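Local structure of ORF99 (3DF6) at residues 66-70 with 95-99; 17-23 with 70-74; 27-33 with 84-90. The protein is of unknown function but, as a viral relative of the anti-CRISPR protein AcrID1, may counteract the CRISPR defence of its archaeal host. The protein carries 2 engineered substitutions. All coordinates share one frame; numbering follows the deposited sequence.

Contact 1. Residues 66-70 with 95-99; sequences SENAM and DWVRE. Engineered in segment 66-70: Met70 (natural residue Ile). With CA (calcium ion), chain H; CA (calcium ion), chain I.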
loop_
_atom_site.group_PDB
_atom_site.type_symbol
_atom_site.label_atom_id
_atom_site.label_comp_id
_atom_site.label_asym_id
_atom_site.label_seq_id
_atom_site.Cartn_x
_atom_site.Cartn_y
_atom_site.Cartn_z
ATOM N N SER C 66 -4.807 10.067 -18.000
ATOM C CA SER C 66 -4.525 9.768 -19.381
ATOM C C SER C 66 -5.870 9.989 -20.010
ATOM O O SER C 66 -6.792 10.482 -19.329
ATOM C CB SER C 66 -4.077 8.321 -19.551
ATOM O OG SER C 66 -2.829 8.096 -18.889
ATOM N N GLU C 67 -6.000 9.660 -21.286
ATOM C CA GLU C 67 -7.188 10.078 -22.017
ATOM C C GLU C 67 -8.561 9.738 -21.359
ATOM O O GLU C 67 -9.370 10.658 -21.126
ATOM C CB GLU C 67 -7.106 9.661 -23.492
ATOM C CG GLU C 67 -6.446 8.320 -23.753
ATOM C CD GLU C 67 -6.105 8.121 -25.224
ATOM O OE1 GLU C 67 -6.600 8.897 -26.079
ATOM O OE2 GLU C 67 -5.343 7.177 -25.527
ATOM N N ASN C 68 -8.835 8.490 -21.063
ATOM C CA ASN C 68 -10.064 8.116 -20.346
ATOM C C ASN C 68 -9.786 7.655 -18.910
ATOM O O ASN C 68 -10.694 7.331 -18.160
ATOM C CB ASN C 68 -10.854 7.021 -21.078
ATOM C CG ASN C 68 -11.405 7.472 -22.408
ATOM O OD1 ASN C 68 -11.042 6.917 -23.431
ATOM N ND2 ASN C 68 -12.297 8.456 -22.399
ATOM N N ALA C 69 -8.530 7.644 -18.515
ATOM C CA ALA C 69 -8.159 7.101 -17.224
ATOM C C ALA C 69 -8.148 8.220 -16.195
ATOM O O ALA C 69 -7.687 9.326 -16.459
ATOM C CB ALA C 69 -6.813 6.426 -17.308
HETATM N N MSE C 70 -8.699 7.922 -15.035
HETATM C CA MSE C 70 -8.655 8.809 -13.898
HETATM C C MSE C 70 -8.099 8.054 -12.692
HETATM O O MSE C 70 -8.387 6.882 -12.504
HETATM C CB MSE C 70 -10.061 9.320 -13.626
HETATM C CG MSE C 70 -10.294 9.665 -12.218
HETATM SE SE MSE C 70 -11.820 10.771 -12.110
HETATM C CE MSE C 70 -13.170 9.473 -11.666
ATOM N N ASP C 95 -10.188 4.577 -12.441
ATOM C CA ASP C 95 -11.528 4.665 -12.997
ATOM C C ASP C 95 -11.421 5.079 -14.465
ATOM O O ASP C 95 -10.575 5.910 -14.832
ATOM C CB ASP C 95 -12.331 5.702 -12.210
ATOM C CG ASP C 95 -13.854 5.644 -12.473
ATOM O OD1 ASP C 95 -14.374 4.681 -13.091
ATOM O OD2 ASP C 95 -14.544 6.597 -12.035
ATOM N N TRP C 96 -12.277 4.488 -15.293
ATOM C CA TRP C 96 -12.446 4.906 -16.673
ATOM C C TRP C 96 -13.522 5.964 -16.689
ATOM O O TRP C 96 -14.609 5.782 -16.125
ATOM C CB TRP C 96 -12.893 3.741 -17.557
ATOM C CG TRP C 96 -13.153 4.119 -18.998
ATOM C CD1 TRP C 96 -14.265 4.747 -19.511
ATOM C CD2 TRP C 96 -12.295 3.863 -20.108
ATOM N NE1 TRP C 96 -14.142 4.899 -20.870
ATOM C CE2 TRP C 96 -12.941 4.369 -21.264
ATOM C CE3 TRP C 96 -11.032 3.261 -20.241
ATOM C CZ2 TRP C 96 -12.376 4.277 -22.540
ATOM C CZ3 TRP C 96 -10.466 3.185 -21.519
ATOM C CH2 TRP C 96 -11.142 3.694 -22.643
ATOM N N VAL C 97 -13.234 7.056 -17.377
ATOM C CA VAL C 97 -14.125 8.184 -17.390
ATOM C C VAL C 97 -14.283 8.676 -18.837
ATOM O O VAL C 97 -13.400 8.455 -19.682
ATOM C CB VAL C 97 -13.610 9.274 -16.416
ATOM C CG1 VAL C 97 -14.592 10.403 -16.289
ATOM C CG2 VAL C 97 -13.427 8.671 -15.046
ATOM N N ARG C 98 -15.422 9.302 -19.124
ATOM C CA ARG C 98 -15.648 9.889 -20.432
ATOM C C ARG C 98 -14.718 11.109 -20.571
ATOM O O ARG C 98 -14.623 11.923 -19.641
ATOM C CB ARG C 98 -17.099 10.328 -20.541
ATOM C CG ARG C 98 -17.430 11.021 -21.826
ATOM C CD ARG C 98 -18.912 11.099 -22.040
ATOM N NE ARG C 98 -19.235 11.469 -23.407
ATOM C CZ ARG C 98 -20.447 11.387 -23.944
ATOM N NH1 ARG C 98 -21.473 10.951 -23.231
ATOM N NH2 ARG C 98 -20.639 11.754 -25.187
ATOM N N GLU C 99 -14.026 11.221 -21.702
ATOM C CA GLU C 99 -13.177 12.397 -21.940
ATOM C C GLU C 99 -14.004 13.640 -22.187
ATOM O O GLU C 99 -15.150 13.580 -22.669
ATOM C CB GLU C 99 -12.258 12.184 -23.135
ATOM C CG GLU C 99 -11.171 11.183 -22.831
ATOM C CD GLU C 99 -10.295 10.881 -24.022
ATOM O OE1 GLU C 99 -10.548 11.389 -25.130
ATOM O OE2 GLU C 99 -9.339 10.121 -23.863
ATOM O OXT GLU C 99 -13.519 14.740 -21.892
HETATM CA CA CA H . -11.083 7.578 -25.708
HETATM CA CA CA I . -15.896 15.924 -22.194
HETATM O O HOH W 1 -12.295 9.782 -25.685
HETATM O O HOH W 2 -11.622 7.804 -27.977
HETATM O O HOH W 3 -8.932 9.052 -25.980
HETATM O O HOH W 4 -9.486 5.979 -25.451
#

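Contact 2. Residues 17-23 with 70-74; sequences FLEDRIK and MKKLF. Engineered in segment 70-74: Met70 (natural residue Ile).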
loop_
_atom_site.group_PDB
_atom_site.type_symbol
_atom_site.label_atom_id
_atom_site.label_comp_id
_atom_site.label_asym_id
_atom_site.label_seq_id
_atom_site.Cartn_x
_atom_site.Cartn_y
_atom_site.Cartn_z
ATOM N N PHE C 17 1.494 5.450 -7.277
ATOM C CA PHE C 17 0.120 5.186 -7.658
ATOM C C PHE C 17 -0.303 6.107 -8.804
ATOM O O PHE C 17 -0.832 5.629 -9.819
ATOM C CB PHE C 17 -0.825 5.305 -6.440
ATOM C CG PHE C 17 -2.281 5.435 -6.813
ATOM C CD1 PHE C 17 -2.966 4.358 -7.378
ATOM C CD2 PHE C 17 -2.948 6.645 -6.630
ATOM C CE1 PHE C 17 -4.311 4.468 -7.755
ATOM C CE2 PHE C 17 -4.306 6.776 -6.991
ATOM C CZ PHE C 17 -4.984 5.690 -7.568
ATOM N N LEU C 18 -0.044 7.412 -8.670
ATOM C CA LEU C 18 -0.341 8.342 -9.754
ATOM C C LEU C 18 0.432 8.041 -11.072
ATOM O O LEU C 18 -0.130 8.221 -12.173
ATOM C CB LEU C 18 -0.219 9.825 -9.297
ATOM C CG LEU C 18 -1.086 10.215 -8.071
ATOM C CD1 LEU C 18 -0.731 11.636 -7.558
ATOM C CD2 LEU C 18 -2.592 10.082 -8.328
ATOM N N GLU C 19 1.678 7.565 -10.953
ATOM C CA GLU C 19 2.487 7.061 -12.092
ATOM C C GLU C 19 1.967 5.768 -12.721
ATOM O O GLU C 19 2.406 5.382 -13.818
ATOM C CB GLU C 19 3.913 6.776 -11.633
ATOM C CG GLU C 19 4.735 7.993 -11.391
ATOM C CD GLU C 19 6.146 7.671 -10.926
ATOM O OE1 GLU C 19 6.601 6.507 -11.056
ATOM O OE2 GLU C 19 6.800 8.611 -10.428
ATOM N N ASP C 20 1.051 5.099 -12.009
ATOM C CA ASP C 20 0.516 3.800 -12.370
ATOM C C ASP C 20 1.527 2.655 -12.285
ATOM O O ASP C 20 1.360 1.629 -12.930
ATOM C CB ASP C 20 -0.154 3.821 -13.752
ATOM C CG ASP C 20 -1.184 2.731 -13.898
ATOM O OD1 ASP C 20 -1.915 2.451 -12.919
ATOM O OD2 ASP C 20 -1.258 2.149 -14.993
ATOM N N ARG C 21 2.575 2.833 -11.491
ATOM C CA ARG C 21 3.455 1.737 -11.106
ATOM C C ARG C 21 2.739 0.918 -10.027
ATOM O O ARG C 21 2.686 -0.335 -10.093
ATOM C CB ARG C 21 4.807 2.284 -10.642
ATOM C CG ARG C 21 5.473 3.153 -11.701
ATOM C CD ARG C 21 6.995 3.151 -11.597
ATOM N NE ARG C 21 7.574 1.840 -11.873
ATOM C CZ ARG C 21 8.863 1.640 -12.137
ATOM N NH1 ARG C 21 9.701 2.670 -12.171
ATOM N NH2 ARG C 21 9.314 0.417 -12.366
ATOM N N ILE C 22 2.169 1.629 -9.046
ATOM C CA ILE C 22 1.172 1.009 -8.173
ATOM C C ILE C 22 -0.157 1.248 -8.888
ATOM O O ILE C 22 -0.558 2.390 -9.092
ATOM C CB ILE C 22 1.184 1.568 -6.749
ATOM C CG1 ILE C 22 2.510 1.212 -6.033
ATOM C CG2 ILE C 22 0.007 1.010 -5.933
ATOM C CD1 ILE C 22 2.762 2.074 -4.760
ATOM N N LYS C 23 -0.800 0.169 -9.337
ATOM C CA LYS C 23 -2.036 0.297 -10.097
ATOM C C LYS C 23 -3.172 0.788 -9.184
ATOM O O LYS C 23 -3.896 1.720 -9.544
ATOM C CB LYS C 23 -2.437 -1.044 -10.709
ATOM C CG LYS C 23 -1.330 -1.786 -11.485
ATOM C CD LYS C 23 -0.716 -0.939 -12.564
ATOM C CE LYS C 23 0.547 -1.618 -13.141
ATOM N NZ LYS C 23 1.235 -0.717 -14.086
HETATM N N MSE C 70 -8.699 7.922 -15.035
HETATM C CA MSE C 70 -8.655 8.809 -13.898
HETATM C C MSE C 70 -8.099 8.054 -12.692
HETATM O O MSE C 70 -8.387 6.882 -12.504
HETATM C CB MSE C 70 -10.061 9.320 -13.626
HETATM C CG MSE C 70 -10.294 9.665 -12.218
HETATM SE SE MSE C 70 -11.820 10.771 -12.110
HETATM C CE MSE C 70 -13.170 9.473 -11.666
ATOM N N LYS C 71 -7.275 8.718 -11.897
ATOM C CA LYS C 71 -6.791 8.146 -10.642
ATOM C C LYS C 71 -7.576 8.805 -9.528
ATOM O O LYS C 71 -7.741 10.034 -9.535
ATOM C CB LYS C 71 -5.290 8.405 -10.438
ATOM C CG LYS C 71 -4.301 7.632 -11.329
ATOM C CD LYS C 71 -4.026 6.245 -10.791
ATOM C CE LYS C 71 -3.133 5.421 -11.731
ATOM N NZ LYS C 71 -3.003 4.073 -11.117
ATOM N N LYS C 72 -8.090 8.002 -8.599
ATOM C CA LYS C 72 -8.804 8.548 -7.442
ATOM C C LYS C 72 -8.124 8.135 -6.150
ATOM O O LYS C 72 -7.768 6.961 -5.964
ATOM C CB LYS C 72 -10.259 8.106 -7.404
ATOM C CG LYS C 72 -11.115 8.652 -8.586
ATOM C CD LYS C 72 -12.581 8.211 -8.377
ATOM C CE LYS C 72 -13.512 8.793 -9.421
ATOM N NZ LYS C 72 -14.893 8.133 -9.458
ATOM N N LEU C 73 -7.960 9.117 -5.272
ATOM C CA LEU C 73 -7.319 8.933 -3.974
ATOM C C LEU C 73 -8.290 9.266 -2.847
ATOM O O LEU C 73 -8.843 10.362 -2.790
ATOM C CB LEU C 73 -6.087 9.847 -3.877
ATOM C CG LEU C 73 -5.203 9.616 -2.648
ATOM C CD1 LEU C 73 -4.367 8.298 -2.855
ATOM C CD2 LEU C 73 -4.331 10.821 -2.357
ATOM N N PHE C 74 -8.514 8.311 -1.950
ATOM C CA PHE C 74 -9.363 8.539 -0.792
ATOM C C PHE C 74 -8.478 8.609 0.447
ATOM O O PHE C 74 -7.703 7.686 0.700
ATOM C CB PHE C 74 -10.356 7.387 -0.634
ATOM C CG PHE C 74 -11.297 7.243 -1.778
ATOM C CD1 PHE C 74 -12.558 7.819 -1.716
ATOM C CD2 PHE C 74 -10.930 6.520 -2.925
ATOM C CE1 PHE C 74 -13.460 7.690 -2.772
ATOM C CE2 PHE C 74 -11.819 6.391 -4.004
ATOM C CZ PHE C 74 -13.091 6.987 -3.924
#

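Contact 3. Residues 27-33 with 84-90; sequences MKLNTTL and KYTVLSI. Engineered in segment 27-33: Met27 (natural residue Leu).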
loop_
_atom_site.group_PDB
_atom_site.type_symbol
_atom_site.label_atom_id
_atom_site.label_comp_id
_atom_site.label_asym_id
_atom_site.label_seq_id
_atom_site.Cartn_x
_atom_site.Cartn_y
_atom_site.Cartn_z
HETATM N N MSE C 27 -4.282 1.261 2.362
HETATM C CA MSE C 27 -3.453 1.084 3.549
HETATM C C MSE C 27 -4.248 1.602 4.734
HETATM O O MSE C 27 -4.866 2.669 4.648
HETATM C CB MSE C 27 -2.169 1.897 3.463
HETATM C CG MSE C 27 -1.160 1.464 2.443
HETATM SE SE MSE C 27 0.367 2.658 2.661
HETATM C CE MSE C 27 -0.393 4.358 2.125
ATOM N N LYS C 28 -4.232 0.832 5.811
ATOM C CA LYS C 28 -4.800 1.247 7.073
ATOM C C LYS C 28 -3.640 1.727 7.931
ATOM O O LYS C 28 -2.582 1.077 7.971
ATOM C CB LYS C 28 -5.526 0.082 7.732
ATOM C CG LYS C 28 -6.269 0.440 9.011
ATOM C CD LYS C 28 -7.064 -0.762 9.502
ATOM C CE LYS C 28 -8.017 -0.389 10.651
ATOM N NZ LYS C 28 -7.238 0.034 11.836
ATOM N N LEU C 29 -3.855 2.865 8.602
ATOM C CA LEU C 29 -2.797 3.623 9.246
ATOM C C LEU C 29 -3.300 4.536 10.356
ATOM O O LEU C 29 -4.449 4.979 10.342
ATOM C CB LEU C 29 -2.299 4.735 8.291
ATOM C CG LEU C 29 -1.799 4.317 6.904
ATOM C CD1 LEU C 29 -1.858 5.476 5.930
ATOM C CD2 LEU C 29 -0.364 3.722 7.042
ATOM N N ASN C 30 -2.338 4.914 11.237
ATOM C CA ASN C 30 -2.699 5.760 12.379
ATOM C C ASN C 30 -1.479 6.602 12.629
ATOM O O ASN C 30 -0.698 6.336 13.530
ATOM C CB ASN C 30 -3.125 5.019 13.641
ATOM C CG ASN C 30 -3.670 5.941 14.715
ATOM O OD1 ASN C 30 -3.747 7.162 14.549
ATOM N ND2 ASN C 30 -4.034 5.352 15.840
ATOM N N THR C 31 -1.296 7.617 11.800
ATOM C CA THR C 31 -0.115 8.465 11.905
ATOM C C THR C 31 -0.543 9.916 11.683
ATOM O O THR C 31 -1.511 10.187 10.956
ATOM C CB THR C 31 1.008 7.971 10.908
ATOM O OG1 THR C 31 2.227 8.695 11.125
ATOM C CG2 THR C 31 0.561 8.086 9.439
ATOM N N THR C 32 0.153 10.845 12.332
ATOM C CA THR C 32 -0.254 12.238 12.296
ATOM C C THR C 32 0.703 13.082 11.461
ATOM O O THR C 32 1.889 13.215 11.789
ATOM C CB THR C 32 -0.413 12.825 13.727
ATOM O OG1 THR C 32 -1.425 12.090 14.417
ATOM C CG2 THR C 32 -0.834 14.304 13.667
ATOM N N LEU C 33 0.155 13.652 10.393
ATOM C CA LEU C 33 0.891 14.457 9.438
ATOM C C LEU C 33 0.752 15.945 9.697
ATOM O O LEU C 33 -0.357 16.437 9.928
ATOM C CB LEU C 33 0.372 14.211 8.022
ATOM C CG LEU C 33 0.891 13.021 7.206
ATOM C CD1 LEU C 33 0.584 11.694 7.897
ATOM C CD2 LEU C 33 0.265 13.065 5.824
ATOM N N LYS C 84 -2.811 19.753 12.129
ATOM C CA LYS C 84 -2.269 18.394 11.955
ATOM C C LYS C 84 -3.400 17.476 11.522
ATOM O O LYS C 84 -4.560 17.741 11.822
ATOM C CB LYS C 84 -1.678 17.849 13.264
ATOM C CG LYS C 84 -0.663 18.749 13.972
ATOM C CD LYS C 84 0.744 18.691 13.374
ATOM C CE LYS C 84 1.649 19.695 14.119
ATOM N NZ LYS C 84 2.872 20.079 13.337
ATOM N N TYR C 85 -3.057 16.387 10.826
ATOM C CA TYR C 85 -4.046 15.500 10.233
ATOM C C TYR C 85 -3.638 14.092 10.605
ATOM O O TYR C 85 -2.570 13.626 10.196
ATOM C CB TYR C 85 -4.085 15.697 8.695
ATOM C CG TYR C 85 -4.379 17.153 8.297
ATOM C CD1 TYR C 85 -5.651 17.543 7.866
ATOM C CD2 TYR C 85 -3.389 18.141 8.397
ATOM C CE1 TYR C 85 -5.926 18.882 7.526
ATOM C CE2 TYR C 85 -3.653 19.482 8.076
ATOM C CZ TYR C 85 -4.919 19.846 7.642
ATOM O OH TYR C 85 -5.174 21.179 7.328
ATOM N N THR C 86 -4.442 13.444 11.447
ATOM C CA THR C 86 -4.224 12.035 11.750
ATOM C C THR C 86 -4.860 11.169 10.645
ATOM O O THR C 86 -6.083 11.027 10.570
ATOM C CB THR C 86 -4.781 11.632 13.127
ATOM O OG1 THR C 86 -4.158 12.418 14.143
ATOM C CG2 THR C 86 -4.512 10.162 13.415
ATOM N N VAL C 87 -4.013 10.581 9.811
ATOM C CA VAL C 87 -4.472 9.754 8.703
ATOM C C VAL C 87 -4.755 8.332 9.195
ATOM O O VAL C 87 -3.901 7.692 9.835
ATOM C CB VAL C 87 -3.460 9.778 7.533
ATOM C CG1 VAL C 87 -3.901 8.835 6.392
ATOM C CG2 VAL C 87 -3.278 11.211 6.994
ATOM N N LEU C 88 -5.949 7.837 8.866
ATOM C CA LEU C 88 -6.406 6.519 9.299
ATOM C C LEU C 88 -6.421 5.504 8.169
ATOM O O LEU C 88 -6.298 4.298 8.406
ATOM C CB LEU C 88 -7.796 6.610 9.934
ATOM C CG LEU C 88 -7.831 7.551 11.151
ATOM C CD1 LEU C 88 -9.290 7.831 11.498
ATOM C CD2 LEU C 88 -7.101 6.916 12.316
ATOM N N SER C 89 -6.581 6.006 6.952
ATOM C CA SER C 89 -6.588 5.172 5.740
ATOM C C SER C 89 -6.282 6.018 4.511
ATOM O O SER C 89 -6.582 7.231 4.494
ATOM C CB SER C 89 -7.947 4.481 5.567
ATOM O OG SER C 89 -7.905 3.547 4.495
ATOM N N ILE C 90 -5.678 5.381 3.504
ATOM C CA ILE C 90 -5.446 5.927 2.191
ATOM C C ILE C 90 -5.792 4.794 1.192
ATOM O O ILE C 90 -5.395 3.638 1.400
ATOM C CB ILE C 90 -3.962 6.386 1.975
ATOM C CG1 ILE C 90 -3.515 7.368 3.066
ATOM C CG2 ILE C 90 -3.838 7.099 0.603
ATOM C CD1 ILE C 90 -1.986 7.813 3.017
#

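Contact 1. Residues 66-70 with 95-99
Asn68 turns its CG anti to its own carbonyl carbon (chi1 -66°) while Trp96 sends its indole out anti to the backbone N (chi1 177°), and the two side chains meet as a stack. Asn68 CB sits over one face of the indole, 3.4 Å from the centroid of the Trp96 six-membered ring, a CH-pi contact; the amide lies against the same ring with its plane only 25° from that of the indole. Both ends of this amide are engaged. Asn68 ND2 donates to Val97 O at 2.9 Å, in the plane of that carbonyl, and Asn68 OD1 binds a calcium ion at 2.4 Å, whose other ligands here are four waters. The bond to Val97 and the bond to calcium, at the two ends of the amide, together probably set its rotation. The main chain closes the pairing: Val97 N donates to Asn68 O at 2.7 Å, and Met70 N to Asp95 O at 2.8 Å. Beside this pairing, the methyl of engineered Met70, carried as selenomethionine, presses tightly on Val97, CE to CG2 3.5 Å, and also lies beside the Asp95 carboxylate. Asp95 OD2 has its salt-bridge partner in Lys72. At the chain end, both oxygens of the Glu99 terminal carboxylate hold a second calcium ion, the nearer being Glu99 O at 2.5 Å. This exposed pairing is the antiparallel start of strand 69-80 against the end of strand 84-96, with Ala69 and Trp96 on one face and Met70 and Asp95 on the other; strand 56-64 flanks 69-80, Met70 lying on its Ser62, whereas strand 25-34 pairs with 84-96 only farther along, at its 84-90 end.

Contact 2. Residues 17-23 with 70-74
Lys71 and Phe17 approach from opposite directions, so that the aliphatic part of the lysine passes across the face of the phenyl ring. Lys71 CD lies 3.7 Å from the Phe17 ring centroid and 24° off its normal, displaced toward the rim: a CH-pi contact. The bend at chi2 (-83°) folds the chain over the ring, after which it extends and carries the ammonium along the ring to the carbonyl of Phe17 and to Asp20, at the end of helix 3-18. Asp20 meets the lysine at about a right angle. Its OD1 takes Lys71 NZ at 2.7 Å in a salt bridge, on the anti side and tilted from the carboxylate plane. A weak bond at 3.0 Å runs from Lys71 NZ to Phe17 O, and Asn94 OD1 gives the ammonium a further partner. Phe17 O also accepts from Asp20 N at 2.9 Å within a Schellman motif, where positive phi at Asp20 turns the chain out of the helix. A lysine ammonium at this carboxyl-terminal end would be favoured by the helix dipole. Lys23 joins the network from farther along the chain: its NZ donates to Asp20 O at 2.6 Å, almost straight along the C=O direction, with only a long ion pair to the carboxylate. Nearer the strand, Leu18 lies obliquely against the lysine, its CD2 3.8 Å from Lys71 CB, while Phe17 CD2 makes a looser apolar contact with Leu73 CD1. The contact thus fastens the last turn of helix 3-18 to strand 69-80. Phe17 also meets Phe25 edge-to-face, Leu18 leans on Tyr63 of strand 56-64, and Leu73 reaches Val14 in the helix; Ile22, just beyond the turn, pairs antiparallel with a strand of the second subunit.

Contact 3. Residues 27-33 with 84-90
Leu29 packs against Val87 and Ile90 across an antiparallel strand pair, 25-34 with 84-96, whose register slips by one residue between Lys28 and Thr31, a beta bulge. Toward strand 69-80, the other neighbour of 84-96, Leu88 and Ser89 both face Glu76 in a classic bulge. The fit is clearest on the helix-covered face, where Leu29 CD1 drops into the hollow between Val87 and Ile90, 3.7 Å from Ile90 CD1 and 4.0 Å from Val87 CG1. Engineered Met27, a selenomethionine bent at chi3, runs beside Ile90 and rests its CE 3.9 Å from Ile90 CD1. Farther along, Leu33 crosses Val87 obliquely and fits its two methyls around Val87 CG2. Phe6 and Leu10 of helix 3-18 cover this row, with Leu41 of helix 35-42. At the slip Leu29 N still donates to Leu88 O at 2.8 Å, but from 54° out of the carbonyl plane. Beyond Met27, Lys28 and Leu29 the sheet continues into the second subunit. On the other face Thr32 CG2 touches Lys84 CB, and Thr32 OG1 shares a hydrogen bond of 2.8 Å with Thr86 OG1, which Gln80 NE2 also reaches.

All three contacts draw on the same antiparallel sheet. Contacts 1 and 2, with centres about 12 Å apart, have segments that overlap at Met70, which touches only its contact 1 partners, and are tied by the salt bridge from Asp95 OD2 to Lys72 NZ, 3.0 Å. Contact 3 touches contact 2 through apolar packing, Leu73 CD1 to Ile90 CG2 at 3.7 Å, their centres about 18 Å apart, and both reach the second subunit. Contact 1 stands apart from contact 3, about 14 Å between nearest atoms, on the opposite side of the chain's centre. It alone has residues that bind calcium ions; the Leu18 side chain in contact 2 lies about 5 Å from a calcium ion, that of Ile90 in contact 3 about 11 Å.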